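Local coordinates for protein staphylococcal enterotoxin-like toxin (Staphylococcus aureus, PDB 4DXF) that probably binds sialylated host glycans, as a superantigen-like protein of the staphylococcal toxin family that pairs an OB fold with a beta-grasp domain, at residues 79-84 and 137-142; 162-167 and 174-179. One frame throughout, in Å; residues are numbered along the deposited sequence. Where two conformers were deposited one is given.

Contact 1: residues 79-84 and 137-142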
loop_
_atom_site.group_PDB
_atom_site.type_symbol
_atom_site.label_atom_id
_atom_site.label_comp_id
_atom_site.label_asym_id
_atom_site.label_seq_id
_atom_site.Cartn_x
_atom_site.Cartn_y
_atom_site.Cartn_z
ATOM N N PHE A 79 7.971 -1.444 0.766
ATOM C CA PHE A 79 7.169 -0.498 1.496
ATOM C C PHE A 79 6.649 -1.354 2.695
ATOM O O PHE A 79 5.934 -2.364 2.421
ATOM C CB PHE A 79 6.029 -0.009 0.574
ATOM C CG PHE A 79 5.100 0.929 1.304
ATOM C CD1 PHE A 79 5.502 2.224 1.578
ATOM C CD2 PHE A 79 3.878 0.482 1.763
ATOM C CE1 PHE A 79 4.669 3.129 2.363
ATOM C CE2 PHE A 79 3.039 1.327 2.557
ATOM C CZ PHE A 79 3.401 2.660 2.830
ATOM N N VAL A 80 6.951 -0.902 3.901
ATOM C CA VAL A 80 6.747 -1.624 5.171
ATOM C C VAL A 80 5.708 -0.903 6.007
ATOM O O VAL A 80 5.838 0.269 6.297
ATOM C CB VAL A 80 8.074 -1.793 5.991
ATOM C CG1 VAL A 80 7.863 -2.423 7.410
ATOM C CG2 VAL A 80 9.052 -2.583 5.201
ATOM N N VAL A 81 4.765 -1.710 6.517
ATOM C CA VAL A 81 3.876 -1.230 7.574
ATOM C C VAL A 81 3.974 -2.335 8.658
ATOM O O VAL A 81 3.495 -3.455 8.382
ATOM C CB VAL A 81 2.398 -1.148 7.027
ATOM C CG1 VAL A 81 1.448 -0.688 8.208
ATOM C CG2 VAL A 81 2.274 -0.131 5.915
ATOM N N LEU A 82 4.648 -2.070 9.779
ATOM C CA LEU A 82 4.910 -3.123 10.795
ATOM C C LEU A 82 3.525 -3.446 11.415
ATOM O O LEU A 82 2.719 -2.534 11.629
ATOM C CB LEU A 82 5.834 -2.693 11.868
ATOM C CG LEU A 82 7.263 -2.351 11.405
ATOM C CD1 LEU A 82 8.010 -1.770 12.555
ATOM C CD2 LEU A 82 7.802 -3.707 10.904
ATOM N N GLU A 83 3.275 -4.730 11.598
ATOM C CA GLU A 83 1.950 -5.172 12.087
ATOM C C GLU A 83 2.139 -6.259 13.115
ATOM O O GLU A 83 3.167 -6.952 13.123
ATOM C CB GLU A 83 1.172 -5.798 10.947
ATOM C CG GLU A 83 0.595 -4.875 9.964
ATOM C CD GLU A 83 -0.308 -5.585 8.932
ATOM O OE1 GLU A 83 -1.150 -6.449 9.297
ATOM O OE2 GLU A 83 -0.277 -5.234 7.750
ATOM N N GLU A 84 1.141 -6.429 13.997
ATOM C CA GLU A 84 1.200 -7.624 14.818
ATOM C C GLU A 84 0.763 -8.865 14.025
ATOM O O GLU A 84 0.168 -8.787 12.938
ATOM C CB GLU A 84 0.599 -7.407 16.230
ATOM C CG GLU A 84 1.633 -6.662 17.104
ATOM C CD GLU A 84 1.188 -6.385 18.527
ATOM O OE1 GLU A 84 1.774 -6.989 19.462
ATOM O OE2 GLU A 84 0.270 -5.553 18.709
ATOM N N SER A 137 3.988 -0.853 -5.479
ATOM C CA SER A 137 3.080 -1.895 -5.001
ATOM C C SER A 137 1.705 -1.288 -4.783
ATOM O O SER A 137 1.567 -0.093 -4.416
ATOM C CB SER A 137 3.503 -2.538 -3.664
ATOM O OG SER A 137 3.626 -1.693 -2.547
ATOM N N LEU A 138 0.706 -2.127 -4.958
ATOM C CA LEU A 138 -0.655 -1.691 -4.497
ATOM C C LEU A 138 -0.722 -1.410 -3.030
ATOM O O LEU A 138 -1.481 -0.497 -2.621
ATOM C CB LEU A 138 -1.735 -2.719 -4.961
ATOM C CG LEU A 138 -1.929 -2.949 -6.459
ATOM C CD1 LEU A 138 -3.125 -3.985 -6.699
ATOM C CD2 LEU A 138 -2.153 -1.784 -7.465
ATOM N N LYS A 139 0.017 -2.142 -2.203
ATOM C CA LYS A 139 0.126 -1.932 -0.811
ATOM C C LYS A 139 0.418 -0.441 -0.550
ATOM O O LYS A 139 -0.241 0.178 0.292
ATOM C CB LYS A 139 1.190 -2.812 -0.141
ATOM C CG LYS A 139 1.326 -2.589 1.327
ATOM C CD LYS A 139 2.564 -3.261 1.870
ATOM C CE LYS A 139 2.677 -3.189 3.398
ATOM N NZ LYS A 139 1.505 -3.973 4.072
ATOM N N GLU A 140 1.426 0.112 -1.277
ATOM C CA GLU A 140 1.862 1.512 -1.003
ATOM C C GLU A 140 0.837 2.552 -1.433
ATOM O O GLU A 140 0.574 3.521 -0.690
ATOM C CB GLU A 140 3.224 1.817 -1.704
ATOM C CG GLU A 140 3.660 3.246 -1.457
ATOM C CD GLU A 140 5.046 3.529 -1.997
ATOM O OE1 GLU A 140 5.739 2.529 -2.321
ATOM O OE2 GLU A 140 5.439 4.754 -2.100
ATOM N N LEU A 141 0.268 2.361 -2.613
ATOM C CA LEU A 141 -0.744 3.268 -3.160
ATOM C C LEU A 141 -1.963 3.238 -2.215
ATOM O O LEU A 141 -2.417 4.312 -1.719
ATOM C CB LEU A 141 -1.146 2.848 -4.550
ATOM C CG LEU A 141 -0.022 2.919 -5.622
ATOM C CD1 LEU A 141 -0.454 2.075 -6.769
ATOM C CD2 LEU A 141 0.123 4.408 -6.004
ATOM N N ASP A 142 -2.399 2.017 -1.917
ATOM C CA ASP A 142 -3.583 1.887 -1.045
ATOM C C ASP A 142 -3.320 2.551 0.347
ATOM O O ASP A 142 -4.127 3.378 0.810
ATOM C CB ASP A 142 -3.890 0.412 -0.860
ATOM C CG ASP A 142 -4.975 0.172 0.254
ATOM O OD1 ASP A 142 -6.159 0.522 -0.097
ATOM O OD2 ASP A 142 -4.666 -0.377 1.352
HETATM O O HOH W 1 2.000 -5.014 6.613
#
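F79 and E140 meet because both carry CG anti to the backbone N, at chi1 177° in F79: the ring swings toward helix 138-153, and the glutamate stem runs out over one face of it. E140 CG sits 3.9 Å from the centroid of the F79 ring and 17° off its normal, a CH-pi contact offset toward the rim. The helix backbone itself comes close, E140 CA lying 3.6 Å from F79 CD2. K139 touches the same ring at its edge, in plane, with CD 4.0 Å from F79 CD2, and its CE then passes V81 CG2. The extended E140 chain lays its carboxylate beside the CB-CD1 side of the ring, planes 17° apart, while OE2 forms a salt bridge with K144.

These residues join the two domains of the superantigen fold: F79 lies on strand 76-80 of the OB-fold domain, while L138 to D142 form the first turn of helix 138-153 in the beta-grasp domain. S137 is its N-cap, with OG accepting from E140 N at 3.1 Å.

The polar bridge is indirect. E83 OE2 and K139 NZ stand 4.3 Å apart, beyond salt-bridge range, and water 1 links them, accepting from K139 NZ (2.8 Å) while donating to E83 OE2 (2.6 Å) and to V81 O. Outside the segments, K139 NZ is also bonded to V94 O, and E83 OE2 to Y22 OH.

Contact 2: residues 162-167 and 174-179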
loop_
_atom_site.group_PDB
_atom_site.type_symbol
_atom_site.label_atom_id
_atom_site.label_comp_id
_atom_site.label_asym_id
_atom_site.label_seq_id
_atom_site.Cartn_x
_atom_site.Cartn_y
_atom_site.Cartn_z
ATOM N N GLY A 162 -16.795 3.513 0.010
ATOM C CA GLY A 162 -16.599 4.046 -1.346
ATOM C C GLY A 162 -15.335 3.373 -1.898
ATOM O O GLY A 162 -15.056 2.220 -1.564
ATOM N N LYS A 163 -14.623 4.095 -2.720
ATOM C CA LYS A 163 -13.479 3.436 -3.445
ATOM C C LYS A 163 -12.414 4.406 -3.902
ATOM O O LYS A 163 -12.677 5.579 -4.180
ATOM C CB LYS A 163 -14.000 2.644 -4.628
ATOM C CG LYS A 163 -14.610 3.490 -5.707
ATOM C CD LYS A 163 -15.364 2.607 -6.743
ATOM C CE LYS A 163 -15.861 3.437 -7.942
ATOM N NZ LYS A 163 -16.559 4.712 -7.598
ATOM N N ILE A 164 -11.176 3.867 -3.985
ATOM C CA ILE A 164 -10.155 4.559 -4.728
ATOM C C ILE A 164 -9.896 3.795 -6.073
ATOM O O ILE A 164 -9.851 2.532 -6.081
ATOM C CB ILE A 164 -8.879 4.506 -3.931
ATOM C CG1 ILE A 164 -8.930 5.342 -2.638
ATOM C CG2 ILE A 164 -7.694 4.923 -4.863
ATOM C CD1 ILE A 164 -7.995 4.688 -1.637
ATOM N N VAL A 165 -9.787 4.522 -7.173
ATOM C CA VAL A 165 -9.516 3.915 -8.459
ATOM C C VAL A 165 -8.282 4.576 -9.079
ATOM O O VAL A 165 -8.224 5.821 -9.291
ATOM C CB VAL A 165 -10.748 3.988 -9.468
ATOM C CG1 VAL A 165 -10.458 3.279 -10.878
ATOM C CG2 VAL A 165 -12.080 3.509 -8.801
ATOM N N ILE A 166 -7.323 3.703 -9.393
ATOM C CA ILE A 166 -6.065 4.155 -9.998
ATOM C C ILE A 166 -6.211 3.933 -11.481
ATOM O O ILE A 166 -6.386 2.794 -11.927
ATOM C CB ILE A 166 -4.859 3.316 -9.484
ATOM C CG1 ILE A 166 -4.776 3.152 -7.962
ATOM C CG2 ILE A 166 -3.474 3.837 -10.055
ATOM C CD1 ILE A 166 -4.606 4.462 -7.123
ATOM N N LYS A 167 -6.173 5.004 -12.261
ATOM C CA LYS A 167 -6.415 4.882 -13.691
ATOM C C LYS A 167 -5.088 4.905 -14.400
ATOM O O LYS A 167 -4.347 5.845 -14.231
ATOM C CB LYS A 167 -7.317 6.012 -14.232
ATOM C CG LYS A 167 -8.743 5.863 -13.591
ATOM C CD LYS A 167 -9.696 6.968 -14.016
ATOM C CE LYS A 167 -10.763 6.446 -14.965
ATOM N NZ LYS A 167 -11.238 7.582 -15.817
ATOM N N TYR A 174 -7.043 -0.059 -11.408
ATOM C CA TYR A 174 -7.094 -0.848 -10.152
ATOM C C TYR A 174 -7.965 -0.161 -9.112
ATOM O O TYR A 174 -7.884 1.079 -8.976
ATOM C CB TYR A 174 -5.709 -0.896 -9.491
ATOM C CG TYR A 174 -4.743 -1.541 -10.455
ATOM C CD1 TYR A 174 -4.056 -0.778 -11.413
ATOM C CD2 TYR A 174 -4.580 -2.900 -10.431
ATOM C CE1 TYR A 174 -3.177 -1.433 -12.340
ATOM C CE2 TYR A 174 -3.739 -3.528 -11.313
ATOM C CZ TYR A 174 -3.073 -2.814 -12.253
ATOM O OH TYR A 174 -2.249 -3.547 -13.090
ATOM N N THR A 175 -8.697 -0.965 -8.351
ATOM C CA THR A 175 -9.728 -0.447 -7.411
ATOM C C THR A 175 -9.546 -0.952 -6.000
ATOM O O THR A 175 -9.359 -2.175 -5.748
ATOM C CB THR A 175 -11.184 -0.770 -7.967
ATOM O OG1 THR A 175 -11.305 -0.150 -9.246
ATOM C CG2 THR A 175 -12.245 -0.224 -7.003
ATOM N N PHE A 176 -9.700 -0.049 -5.022
ATOM C CA PHE A 176 -9.608 -0.398 -3.617
ATOM C C PHE A 176 -10.918 0.036 -2.933
ATOM O O PHE A 176 -11.194 1.212 -2.872
ATOM C CB PHE A 176 -8.494 0.364 -2.908
ATOM C CG PHE A 176 -7.155 0.325 -3.621
ATOM C CD1 PHE A 176 -6.681 -0.853 -4.151
ATOM C CD2 PHE A 176 -6.376 1.495 -3.692
ATOM C CE1 PHE A 176 -5.399 -0.869 -4.800
ATOM C CE2 PHE A 176 -5.138 1.512 -4.334
ATOM C CZ PHE A 176 -4.635 0.349 -4.905
ATOM N N GLU A 177 -11.738 -0.923 -2.521
ATOM C CA GLU A 177 -12.991 -0.617 -1.751
ATOM C C GLU A 177 -12.633 -0.195 -0.372
ATOM O O GLU A 177 -11.867 -0.837 0.323
ATOM C CB GLU A 177 -13.904 -1.899 -1.720
ATOM C CG GLU A 177 -14.288 -2.339 -3.113
ATOM C CD GLU A 177 -15.317 -1.401 -3.825
ATOM O OE1 GLU A 177 -16.029 -0.595 -3.176
ATOM O OE2 GLU A 177 -15.436 -1.455 -5.058
ATOM N N LEU A 178 -13.122 0.984 0.026
ATOM C CA LEU A 178 -12.764 1.578 1.304
ATOM C C LEU A 178 -13.455 0.953 2.530
ATOM O O LEU A 178 -13.026 1.174 3.606
ATOM C CB LEU A 178 -13.023 3.113 1.243
ATOM C CG LEU A 178 -12.276 3.834 0.106
ATOM C CD1 LEU A 178 -12.806 5.236 0.128
ATOM C CD2 LEU A 178 -10.831 3.777 0.529
ATOM N N HIS A 179 -14.503 0.142 2.364
ATOM C CA HIS A 179 -15.143 -0.428 3.571
ATOM C C HIS A 179 -14.374 -1.603 4.175
ATOM O O HIS A 179 -14.769 -2.138 5.230
ATOM C CB HIS A 179 -16.595 -0.902 3.234
ATOM C CG HIS A 179 -16.653 -2.072 2.306
ATOM N ND1 HIS A 179 -16.728 -1.933 0.939
ATOM C CD2 HIS A 179 -16.633 -3.411 2.553
ATOM C CE1 HIS A 179 -16.737 -3.131 0.383
ATOM N NE2 HIS A 179 -16.700 -4.041 1.343
HETATM O O HOH W 2 -16.637 0.474 0.004
#
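L178 N reaches G162 O in a nearly straight bond, with an angle of 173° at the hydrogen, yet it comes from above the carbonyl plane, 41° out of it. The four other backbone bonds join two hydrogen-bonded pairs, I164 with F176 and I166 with Y174. The shortest is I166 N to Y174 O at 2.7 Å, running nearly along the C=O axis. V165 with T175 lies between these pairs and K163 with E177 beyond them, toward G162; both are non-hydrogen-bonded, and here CA-H...O contacts add to the pairing; K163 CA is 3.2 Å from F176 O.

At the open end of the hairpin, water 2 ties the chains together. It accepts from G162 N and H179 N, lies in the plane of the H179 ring 2.6 Å from ND1, and gives E177 OE1 a weak bond. The backbone of G162, with phi at 123°, would force a CB against the preceding carbonyl O, which accounts for glycine here.

The sheet's two faces differ. On that of I164, I166, Y174 and F176, F176 CD2 packs 3.9 Å from I164 CG2, and CE2 of the same ring lies 4.0 Å from I166 CG1, a ring spanning two isoleucines. L178 extends this apolar row, CD2 meeting I164 CD1 at 3.7 Å. Helix 138-153 covers this side, with L145 on I166 and R146 on both I164 and L178. On the other face V165 and T175 lie side by side, V165 CG2 3.8 Å from T175 OG1. Strand 162-168 pairs on its other edge with 196-203, so this antiparallel hairpin supplies the outer edge of the mixed sheet that packs on the long helix in a beta-grasp domain.

In the fold
Helix 138-153 serves both: its first turn is one side of contact 1, and its flank lies over the I164/F176 face of contact 2. Contact 1, whose centre is about 4 Å from the centre of the chain, is a buried interface between domains; contact 2, centred about 12 Å from that point, is partly buried and lies within the beta-grasp domain. Their chemistry follows: between domains, side-chain packing and a bridging water do the joining, whereas within the sheet direct backbone hydrogen bonds do. Their centres are 16 Å apart, yet they touch: the F176 ring packs against D142, with CE2 3.7 Å from D142 CA, and L138 CD2 is 4.0 Å from Y174 CG.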